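PDB 4XUR: endo-1,4-beta-xylanase C from Paenibacillus barcinonensis, which hydrolyses internal beta-1,4-xylosidic linkages of xylan, the chain described here being its second CBM22 xylan-binding module, with xylotetraose and calcium bound. Local coordinates for residues W28-E34 with Y59-V64; V39-H44 with Y165-V169; W81-G87 with L118-W123; A111-S115 with I126-I130. All blocks are in the same frame, centred on the assembly; numbering follows the deposited sequence.

Contact 1 of 4, residues W28-E34 with Y59-V64; sequences WRARGTE and YHGPLV. With XYP (beta-D-xylopyranose), chain D; XYP (beta-D-xylopyranose), chain B.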
# COMPACT_ATOMS: atom_id res chain seq x y z
N TRP A 28 1.18 0.62 10.46
CA TRP A 28 0.33 0.85 9.32
C TRP A 28 -0.69 1.98 9.67
O TRP A 28 -1.20 2.01 10.79
CB TRP A 28 -0.37 -0.42 8.92
CG TRP A 28 0.54 -1.41 8.23
CD1 TRP A 28 1.33 -2.32 8.84
CD2 TRP A 28 0.74 -1.56 6.81
NE1 TRP A 28 2.03 -3.04 7.89
CE2 TRP A 28 1.69 -2.60 6.62
CE3 TRP A 28 0.24 -0.90 5.68
CZ2 TRP A 28 2.12 -3.00 5.38
CZ3 TRP A 28 0.64 -1.31 4.44
CH2 TRP A 28 1.60 -2.35 4.27
N ARG A 29 -0.95 2.87 8.73
CA ARG A 29 -1.83 4.04 8.96
C ARG A 29 -2.71 4.33 7.73
O ARG A 29 -2.38 3.95 6.62
CB ARG A 29 -1.12 5.30 9.38
CG ARG A 29 -0.15 5.95 8.39
CD ARG A 29 0.27 7.34 8.83
NE ARG A 29 1.25 7.97 7.94
CZ ARG A 29 0.97 8.65 6.83
NH1 ARG A 29 -0.31 8.80 6.35
NH2 ARG A 29 2.00 9.22 6.14
N ALA A 30 -3.81 5.05 7.99
CA ALA A 30 -4.62 5.63 6.92
C ALA A 30 -3.94 6.88 6.31
O ALA A 30 -3.06 7.52 6.94
CB ALA A 30 -6.01 5.99 7.51
N ARG A 31 -4.41 7.31 5.13
CA ARG A 31 -3.92 8.49 4.45
C ARG A 31 -4.88 9.70 4.58
O ARG A 31 -4.49 10.84 4.32
CB ARG A 31 -3.66 8.16 2.99
CG ARG A 31 -2.64 7.03 2.84
CD ARG A 31 -2.17 6.85 1.37
NE ARG A 31 -1.29 7.92 0.96
CZ ARG A 31 -1.44 8.67 -0.14
NH1 ARG A 31 -2.49 8.49 -0.95
NH2 ARG A 31 -0.53 9.60 -0.40
N GLY A 32 -6.14 9.41 4.92
CA GLY A 32 -7.16 10.44 5.18
C GLY A 32 -8.11 9.99 6.25
O GLY A 32 -7.72 9.75 7.37
N THR A 33 -9.41 9.90 5.89
CA THR A 33 -10.45 9.58 6.85
C THR A 33 -10.86 8.12 6.85
O THR A 33 -11.82 7.73 7.53
CB THR A 33 -11.69 10.45 6.57
OG1 THR A 33 -12.05 10.28 5.19
CG2 THR A 33 -11.38 11.89 6.84
N GLU A 34 -10.16 7.29 6.09
CA GLU A 34 -10.49 5.86 6.01
C GLU A 34 -10.09 5.07 7.30
O GLU A 34 -9.37 5.59 8.18
CB GLU A 34 -9.94 5.21 4.74
CG GLU A 34 -8.43 4.94 4.71
CD GLU A 34 -7.56 6.11 4.46
OE1 GLU A 34 -7.93 7.25 4.76
OE2 GLU A 34 -6.42 5.91 3.92
N TYR A 59 -7.35 7.78 -3.30
CA TYR A 59 -6.06 7.77 -2.61
C TYR A 59 -6.08 7.26 -1.15
O TYR A 59 -5.00 7.15 -0.52
CB TYR A 59 -5.40 9.15 -2.71
CG TYR A 59 -6.11 10.29 -2.08
CD1 TYR A 59 -6.04 10.52 -0.71
CD2 TYR A 59 -6.87 11.19 -2.86
CE1 TYR A 59 -6.70 11.60 -0.12
CE2 TYR A 59 -7.53 12.29 -2.27
CZ TYR A 59 -7.43 12.48 -0.90
OH TYR A 59 -8.07 13.56 -0.29
N HIS A 60 -7.25 6.96 -0.62
CA HIS A 60 -7.37 6.25 0.66
C HIS A 60 -6.89 4.81 0.51
O HIS A 60 -7.28 4.10 -0.41
CB HIS A 60 -8.82 6.30 1.18
CG HIS A 60 -9.26 7.64 1.56
ND1 HIS A 60 -10.58 7.94 1.91
CD2 HIS A 60 -8.58 8.79 1.70
CE1 HIS A 60 -10.66 9.22 2.22
NE2 HIS A 60 -9.47 9.76 2.11
N GLY A 61 -6.07 4.37 1.45
CA GLY A 61 -5.46 3.06 1.42
C GLY A 61 -4.46 2.87 2.52
O GLY A 61 -4.12 3.85 3.21
N PRO A 62 -4.02 1.61 2.75
CA PRO A 62 -3.12 1.36 3.88
C PRO A 62 -1.67 1.78 3.54
O PRO A 62 -1.21 1.45 2.45
CB PRO A 62 -3.22 -0.19 4.04
CG PRO A 62 -3.49 -0.68 2.65
CD PRO A 62 -4.23 0.42 1.92
N LEU A 63 -1.04 2.47 4.44
CA LEU A 63 0.33 2.98 4.21
C LEU A 63 1.21 2.60 5.39
O LEU A 63 0.75 2.61 6.54
CB LEU A 63 0.30 4.50 4.10
CG LEU A 63 1.58 5.34 3.98
CD1 LEU A 63 1.31 6.64 3.20
CD2 LEU A 63 2.22 5.75 5.32
N VAL A 64 2.49 2.37 5.11
CA VAL A 64 3.54 2.22 6.12
C VAL A 64 4.87 2.86 5.71
O VAL A 64 5.34 2.71 4.57
CB VAL A 64 3.67 0.70 6.51
CG1 VAL A 64 4.23 -0.18 5.35
CG2 VAL A 64 4.58 0.53 7.75
C1 XYP D . -3.35 13.45 -0.26
C2 XYP D . -3.61 14.32 -1.46
C3 XYP D . -3.86 13.51 -2.70
C4 XYP D . -2.73 12.48 -2.87
C5 XYP D . -2.51 11.69 -1.60
O2 XYP D . -4.77 15.18 -1.18
O3 XYP D . -3.89 14.35 -3.85
O4 XYP D . -3.08 11.60 -3.90
O5 XYP D . -2.22 12.56 -0.52
O1 XYP B . -5.90 14.31 4.96
C1 XYP B . -4.69 15.03 4.60
C2 XYP B . -3.50 14.05 4.61
C3 XYP B . -2.74 13.93 3.28
C4 XYP B . -3.72 13.85 2.11
C5 XYP B . -5.06 14.60 2.29
O2 XYP B . -2.56 14.35 5.64
O3 XYP B . -1.98 12.67 3.31
O4 XYP B . -3.01 14.31 0.97
O5 XYP B . -4.89 15.60 3.31

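Contact 2 of 4, residues V39-H44 with Y165-V169; sequences VSGIGH and YVDDV. With CA (calcium ion), chain G.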
# COMPACT_ATOMS: atom_id res chain seq x y z
N VAL A 39 -8.15 -7.91 10.46
CA VAL A 39 -9.34 -8.76 10.60
C VAL A 39 -8.87 -10.22 10.67
O VAL A 39 -7.78 -10.53 10.26
CB VAL A 39 -10.31 -8.62 9.39
CG1 VAL A 39 -10.79 -7.20 9.27
CG2 VAL A 39 -9.70 -9.16 8.10
N SER A 40 -9.71 -11.08 11.25
CA SER A 40 -9.41 -12.48 11.16
C SER A 40 -10.51 -13.25 10.39
O SER A 40 -11.66 -12.83 10.36
CB SER A 40 -9.17 -13.08 12.57
OG SER A 40 -10.43 -13.30 13.21
N GLY A 41 -10.13 -14.36 9.80
CA GLY A 41 -10.99 -15.14 8.93
C GLY A 41 -10.94 -14.75 7.48
O GLY A 41 -11.63 -15.32 6.64
N ILE A 42 -10.09 -13.75 7.16
CA ILE A 42 -9.85 -13.32 5.77
C ILE A 42 -8.33 -13.08 5.69
O ILE A 42 -7.78 -12.30 6.48
CB ILE A 42 -10.57 -12.00 5.41
CG1 ILE A 42 -12.09 -12.24 5.30
CG2 ILE A 42 -10.01 -11.45 4.09
CD1 ILE A 42 -12.51 -13.00 4.08
N GLY A 43 -7.69 -13.78 4.75
CA GLY A 43 -6.25 -13.76 4.63
C GLY A 43 -5.74 -14.41 3.35
O GLY A 43 -6.48 -15.17 2.73
N HIS A 44 -4.50 -14.10 2.94
CA HIS A 44 -3.88 -14.80 1.83
C HIS A 44 -3.22 -16.07 2.35
O HIS A 44 -2.22 -16.03 3.05
CB HIS A 44 -2.79 -13.94 1.09
CG HIS A 44 -2.07 -14.68 0.01
ND1 HIS A 44 -2.69 -15.28 -1.09
CD2 HIS A 44 -0.74 -14.92 -0.13
CE1 HIS A 44 -1.76 -15.83 -1.86
NE2 HIS A 44 -0.58 -15.64 -1.29
N TYR A 165 -8.39 -5.65 0.94
CA TYR A 165 -7.47 -6.33 1.85
C TYR A 165 -6.08 -6.34 1.27
O TYR A 165 -5.94 -6.47 0.06
CB TYR A 165 -7.89 -7.81 2.07
CG TYR A 165 -9.34 -7.93 2.57
CD1 TYR A 165 -10.41 -7.90 1.65
CD2 TYR A 165 -9.60 -7.99 3.93
CE1 TYR A 165 -11.75 -8.00 2.12
CE2 TYR A 165 -10.91 -8.06 4.42
CZ TYR A 165 -11.97 -8.09 3.48
OH TYR A 165 -13.27 -8.16 3.94
N VAL A 166 -5.07 -6.20 2.12
CA VAL A 166 -3.70 -6.54 1.73
C VAL A 166 -3.06 -7.52 2.74
O VAL A 166 -3.49 -7.55 3.89
CB VAL A 166 -2.72 -5.32 1.61
CG1 VAL A 166 -3.24 -4.33 0.56
CG2 VAL A 166 -2.52 -4.62 2.93
N ASP A 167 -2.11 -8.30 2.28
CA ASP A 167 -1.43 -9.31 3.10
C ASP A 167 -0.06 -9.65 2.51
O ASP A 167 0.25 -9.33 1.37
CB ASP A 167 -2.30 -10.60 3.18
CG ASP A 167 -2.04 -11.44 4.38
OD1 ASP A 167 -1.30 -11.05 5.34
OD2 ASP A 167 -2.64 -12.54 4.40
N ASP A 168 0.79 -10.28 3.33
CA ASP A 168 2.09 -10.82 2.89
C ASP A 168 2.96 -9.77 2.16
O ASP A 168 3.45 -10.01 1.04
CB ASP A 168 1.90 -12.09 2.05
CG ASP A 168 1.45 -13.30 2.89
OD1 ASP A 168 1.66 -13.31 4.15
OD2 ASP A 168 0.85 -14.23 2.29
N VAL A 169 3.10 -8.62 2.79
CA VAL A 169 3.92 -7.52 2.27
C VAL A 169 5.37 -7.87 2.60
O VAL A 169 5.68 -8.25 3.74
CB VAL A 169 3.59 -6.19 2.97
CG1 VAL A 169 4.45 -5.10 2.37
CG2 VAL A 169 2.12 -5.83 2.80
CA CA G . -1.84 -13.00 6.76
O HOH W 1 -0.20 -14.26 6.00

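Contact 3 of 4, residues W81-G87 with L118-W123; sequences WAMYDEG and LNKGQW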
# COMPACT_ATOMS: atom_id res chain seq x y z
N TRP A 81 0.20 -8.88 -1.53
CA TRP A 81 -1.03 -9.50 -2.07
C TRP A 81 -2.20 -8.69 -1.71
O TRP A 81 -2.27 -8.16 -0.59
CB TRP A 81 -1.18 -10.90 -1.53
CG TRP A 81 -0.08 -11.84 -2.03
CD1 TRP A 81 1.18 -11.94 -1.55
CD2 TRP A 81 -0.19 -12.83 -3.05
NE1 TRP A 81 1.90 -12.85 -2.25
CE2 TRP A 81 1.09 -13.41 -3.20
CE3 TRP A 81 -1.20 -13.19 -3.93
CZ2 TRP A 81 1.33 -14.43 -4.12
CZ3 TRP A 81 -0.94 -14.20 -4.85
CH2 TRP A 81 0.32 -14.77 -4.96
N ALA A 82 -3.14 -8.56 -2.63
CA ALA A 82 -4.33 -7.74 -2.41
C ALA A 82 -5.55 -8.48 -2.88
O ALA A 82 -5.43 -9.35 -3.79
CB ALA A 82 -4.21 -6.40 -3.13
N MET A 83 -6.69 -8.16 -2.26
CA MET A 83 -8.01 -8.77 -2.59
C MET A 83 -9.13 -7.79 -2.27
O MET A 83 -9.04 -7.03 -1.32
CB MET A 83 -8.17 -10.11 -1.88
CG MET A 83 -9.42 -10.93 -2.28
SD MET A 83 -10.88 -10.50 -1.31
CE MET A 83 -10.52 -11.40 0.18
N TYR A 84 -10.24 -7.88 -3.07
CA TYR A 84 -11.48 -7.18 -2.75
C TYR A 84 -12.65 -8.18 -2.98
O TYR A 84 -12.56 -9.01 -3.79
CB TYR A 84 -11.62 -5.91 -3.61
CG TYR A 84 -12.09 -6.08 -5.05
CD1 TYR A 84 -11.20 -6.51 -6.05
CD2 TYR A 84 -13.41 -5.88 -5.39
CE1 TYR A 84 -11.60 -6.63 -7.37
CE2 TYR A 84 -13.83 -6.02 -6.72
CZ TYR A 84 -12.98 -6.46 -7.67
OH TYR A 84 -13.41 -6.61 -8.98
N ASP A 85 -13.70 -8.03 -2.18
CA ASP A 85 -14.87 -8.94 -2.31
C ASP A 85 -16.26 -8.22 -2.27
O ASP A 85 -17.22 -8.81 -1.80
CB ASP A 85 -14.77 -10.09 -1.28
CG ASP A 85 -14.81 -9.64 0.18
OD1 ASP A 85 -15.34 -8.53 0.49
OD2 ASP A 85 -14.31 -10.41 1.05
N GLU A 86 -16.33 -7.01 -2.82
CA GLU A 86 -17.61 -6.37 -3.14
C GLU A 86 -17.50 -5.38 -4.29
O GLU A 86 -16.45 -4.80 -4.54
CB GLU A 86 -18.24 -5.76 -1.88
CG GLU A 86 -17.57 -4.53 -1.34
CD GLU A 86 -18.28 -3.96 -0.13
OE1 GLU A 86 -18.43 -4.68 0.89
OE2 GLU A 86 -18.66 -2.78 -0.20
N GLY A 87 -18.58 -5.17 -5.02
CA GLY A 87 -18.61 -4.17 -6.07
C GLY A 87 -18.39 -4.74 -7.48
O GLY A 87 -18.98 -5.77 -7.82
N LEU A 118 -7.38 -6.98 -10.52
CA LEU A 118 -7.83 -8.07 -9.65
C LEU A 118 -9.25 -8.45 -10.07
O LEU A 118 -10.05 -7.57 -10.41
CB LEU A 118 -7.84 -7.65 -8.22
CG LEU A 118 -6.44 -7.50 -7.59
CD1 LEU A 118 -5.96 -6.10 -7.85
CD2 LEU A 118 -6.51 -7.82 -6.16
N ASN A 119 -9.53 -9.72 -10.01
CA ASN A 119 -10.92 -10.24 -10.12
C ASN A 119 -11.55 -10.29 -8.74
O ASN A 119 -10.92 -10.71 -7.76
CB ASN A 119 -10.88 -11.63 -10.73
CG ASN A 119 -10.19 -11.64 -12.11
OD1 ASN A 119 -9.13 -12.27 -12.28
ND2 ASN A 119 -10.73 -10.92 -13.05
N LYS A 120 -12.81 -9.85 -8.65
CA LYS A 120 -13.59 -9.91 -7.39
C LYS A 120 -13.34 -11.24 -6.67
O LYS A 120 -13.47 -12.31 -7.25
CB LYS A 120 -15.09 -9.74 -7.73
CG LYS A 120 -16.00 -9.66 -6.53
CD LYS A 120 -17.41 -9.19 -6.94
CE LYS A 120 -18.46 -9.70 -5.99
NZ LYS A 120 -19.68 -8.85 -6.09
N GLY A 121 -12.91 -11.16 -5.42
CA GLY A 121 -12.68 -12.34 -4.57
C GLY A 121 -11.38 -13.13 -4.66
O GLY A 121 -11.16 -14.02 -3.84
N GLN A 122 -10.53 -12.87 -5.65
CA GLN A 122 -9.28 -13.57 -5.76
C GLN A 122 -8.04 -12.72 -5.35
O GLN A 122 -7.93 -11.56 -5.71
CB GLN A 122 -9.05 -14.15 -7.16
CG GLN A 122 -8.69 -13.18 -8.22
CD GLN A 122 -7.97 -13.85 -9.41
OE1 GLN A 122 -7.84 -15.11 -9.48
NE2 GLN A 122 -7.52 -13.06 -10.34
N TRP A 123 -7.18 -13.34 -4.56
CA TRP A 123 -5.87 -12.80 -4.15
C TRP A 123 -4.87 -12.76 -5.28
O TRP A 123 -4.70 -13.76 -6.05
CB TRP A 123 -5.28 -13.60 -3.02
CG TRP A 123 -6.03 -13.45 -1.72
CD1 TRP A 123 -6.96 -14.24 -1.24
CD2 TRP A 123 -5.83 -12.42 -0.74
NE1 TRP A 123 -7.42 -13.80 -0.03
CE2 TRP A 123 -6.73 -12.66 0.32
CE3 TRP A 123 -5.01 -11.29 -0.67
CZ2 TRP A 123 -6.83 -11.85 1.42
CZ3 TRP A 123 -5.13 -10.45 0.42
CH2 TRP A 123 -5.98 -10.72 1.46

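Contact 4 of 4, residues A111-S115 with I126-I130; sequences AMFAS and IEADI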
# COMPACT_ATOMS: atom_id res chain seq x y z
N ALA A 111 4.47 8.31 -6.34
CA ALA A 111 4.80 7.52 -7.55
C ALA A 111 4.21 6.15 -7.43
O ALA A 111 4.33 5.51 -6.40
CB ALA A 111 6.25 7.40 -7.66
N MET A 112 3.55 5.69 -8.51
CA MET A 112 3.15 4.29 -8.65
C MET A 112 4.33 3.45 -9.11
O MET A 112 4.92 3.73 -10.15
CB MET A 112 2.02 4.16 -9.69
CG MET A 112 1.27 2.85 -9.65
SD MET A 112 0.46 2.53 -11.24
CE MET A 112 -0.43 4.05 -11.46
N PHE A 113 4.61 2.39 -8.38
CA PHE A 113 5.59 1.43 -8.74
C PHE A 113 5.03 0.15 -9.36
O PHE A 113 5.79 -0.61 -10.06
CB PHE A 113 6.52 1.11 -7.53
CG PHE A 113 5.84 0.35 -6.40
CD1 PHE A 113 5.67 -1.03 -6.46
CD2 PHE A 113 5.41 1.03 -5.28
CE1 PHE A 113 5.06 -1.71 -5.39
CE2 PHE A 113 4.82 0.36 -4.21
CZ PHE A 113 4.68 -1.01 -4.26
N ALA A 114 3.75 -0.13 -9.19
CA ALA A 114 3.15 -1.28 -9.80
C ALA A 114 1.62 -1.23 -9.73
O ALA A 114 1.05 -0.52 -8.90
CB ALA A 114 3.64 -2.56 -9.13
N SER A 115 1.00 -2.02 -10.62
CA SER A 115 -0.45 -2.05 -10.83
C SER A 115 -0.83 -3.40 -11.38
O SER A 115 -0.12 -3.90 -12.25
CB SER A 115 -0.82 -1.01 -11.86
OG SER A 115 -2.22 -1.08 -12.20
N ILE A 126 1.07 -7.91 -6.20
CA ILE A 126 1.58 -6.69 -6.84
C ILE A 126 3.07 -6.58 -6.48
O ILE A 126 3.40 -6.67 -5.32
CB ILE A 126 0.81 -5.46 -6.32
CG1 ILE A 126 -0.67 -5.50 -6.72
CG2 ILE A 126 1.49 -4.17 -6.77
CD1 ILE A 126 -1.51 -6.35 -5.85
N GLU A 127 3.94 -6.43 -7.47
CA GLU A 127 5.37 -6.37 -7.18
C GLU A 127 6.15 -5.52 -8.18
O GLU A 127 5.81 -5.39 -9.34
CB GLU A 127 5.92 -7.79 -7.10
CG GLU A 127 6.08 -8.48 -8.46
CD GLU A 127 6.70 -9.86 -8.32
OE1 GLU A 127 7.54 -10.08 -7.40
OE2 GLU A 127 6.36 -10.75 -9.12
N ALA A 128 7.25 -4.92 -7.68
CA ALA A 128 8.24 -4.26 -8.54
C ALA A 128 9.54 -4.04 -7.80
O ALA A 128 9.59 -4.05 -6.56
CB ALA A 128 7.72 -2.93 -9.05
N ASP A 129 10.61 -3.84 -8.55
CA ASP A 129 11.84 -3.17 -7.97
C ASP A 129 11.53 -1.69 -7.78
O ASP A 129 10.94 -1.02 -8.64
CB ASP A 129 13.05 -3.30 -8.88
CG ASP A 129 13.74 -4.65 -8.83
OD1 ASP A 129 13.33 -5.59 -8.14
OD2 ASP A 129 14.78 -4.74 -9.52
N ILE A 130 12.01 -1.14 -6.67
CA ILE A 130 12.03 0.34 -6.54
C ILE A 130 13.43 0.83 -6.15
O ILE A 130 14.24 0.09 -5.56
CB ILE A 130 11.02 0.82 -5.51
CG1 ILE A 130 11.35 0.32 -4.11
CG2 ILE A 130 9.64 0.44 -5.93
CD1 ILE A 130 11.19 1.36 -3.02

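Contact 1 of 4, residues W28-E34 with Y59-V64
Segments 28-34 and 59-64 run antiparallel but pair at a single bridge: Arg29 N donates to Leu63 O at 2.8 Å and Leu63 N to Arg29 O at 3.0 Å. Beyond it, side chains take over from the backbone. Glu34 OE2 accepts from Gly61 N (2.9 Å) across the contact and from Arg31 N (2.7 Å) within its own loop, while Glu34 OE1 takes Gly32 N (2.8 Å) and lies over the His60 ring. Arg31 NH1 donates to Tyr59 O at 2.9 Å. At the other end Val64 CG1 sits 3.5 Å from the centroid of the Trp28 six-membered ring, a CH-pi contact. Arg31 and Tyr59 line the xylan pocket of this CBM22 beta-sandwich: one face of the Tyr59 ring covers the chain D xylose, and Arg31 O accepts a weak hydrogen bond from O3 of the chain B xylose at 3.3 Å. Arg31 also forms a salt bridge with Glu98. The buried carboxylate and guanidinium thus tie the two loop backbones together beside the bound xylose units.

Contact 2 of 4, residues V39-H44 with Y165-V169
The calcium site of the CBM22 beta-sandwich lies at this contact, where the turn leaving strand 35-40 passes strand 164-173. Asp167 binds the ion through both carboxylate oxygens, OD1 and OD2 each 2.5 Å from CA; Asp19, Glu21, Ser46 and Arg48 contribute the ligands from elsewhere in the chain. The same Asp167 OD2 accepts a hydrogen bond from His44 N at 2.8 Å, so one side chain joins metal and turn. Next to it, the carboxylate of Asp168 lies at the edge of the His44 ring, with Asp168 OD2 3.0 Å from His44 CD2, and the Trp81 ring stacks on the same imidazole. Farther from the ion the contact turns apolar: Ile42 CG2 stands 3.7 Å from the centroid of the Tyr165 ring, a CH-pi contact over its face, while Val39 CG2 meets the ring edge 4.0 Å from Tyr165 CE2. Asp168 reaches the metal through water: its OD1 accepts a 2.8 Å hydrogen bond from the water that binds CA at 2.2 Å.

Contact 3 of 4, residues W81-G87 with L118-W123
Interlocking side chains, more than backbone pairing, join the end of strand 75-83 to the type II turn Asn119-Gln122 at the end of strand 109-119. The broad Trp123 indole has the largest covered area: Met83 lies over its face, CB 3.5 Å from the centroid of the six-membered ring in a CH-pi contact, with SD 5.2 Å from the five-membered ring centroid as an oblique Met-aromatic contact. Trp81 O lies at the edge of the indole, 3.8 Å from Trp123 CZ3. Leu118 pushes CD2 against the Ala82 backbone, 3.0 Å from Ala82 O. The Tyr84 ring packs against the start of the turn: its edge faces Leu118 O, 3.5 Å from Tyr84 CE1, and Lys120 CA lies over its face, 3.9 Å from the ring centroid. Tyr84 OH bonds to Pro88 O. One hydrogen bond crosses, Gly121 N to Tyr84 O at 2.7 Å; Gly121 has the positive phi expected of type II. Cohesion here therefore rests mainly on apolar and aromatic packing, with that one backbone bond tying the turn to Tyr84.

Contact 4 of 4, residues A111-S115 with I126-I130
Facing strands of the two sheets of the beta-sandwich meet here, their segment axes 6.1 Å apart at closest approach and their directions 133° apart, with no hydrogen bond between them. Along 126-130 the inward side chains alternate. Ile126 comes first, its CG2 3.6 Å from Ala114 CB. The CA-CB bond of Glu127 leads away, and its OE1 hydrogen-bonds to His77, yet Glu127 O still lies 3.6 Å from Ala114 CB. Ala128 then turns inward: its CB is 3.2 Å from Phe113 O, 3.8 Å from Phe113 CD1 at the ring edge, and 4.1 Å from Ala114 CB. Ile130 closes the series with CG2 3.6 Å from Phe113 CB. On the opposing strand Phe113 and Ala114 both face Gly95 in a classic beta bulge, and this break in alternation directs two successive side chains toward 126-130. Small alanines let the backbones approach closely, and the interface is held by van der Waals contact between apolar groups, while the strands take their backbone bonds from neighbours in their own sheets.

Overall arrangement
Contacts 1 and 2 touch where Trp28 CH2 packs 3.8 Å from Val169 CG2: the loop behind the xylan pocket packs on the strand that carries the calcium ligand Asp167, although the contact centres are 16 Å apart. Contact 2 continues into contact 3, 11 Å away between centres: strands 164-173 and 75-83 are sheet neighbours, and Tyr165 N lies 2.7 Å from Met83 O, a probable hydrogen bond. Contact 3 meets contact 4 through Ala82 CB and Ile126 CD1 at 3.8 Å, and both use strand 109-119. Arg31 and Tyr59 of contact 1 touch xylose. In contact 4 the side chain of Phe113 is about 10 Å from a bound xylose.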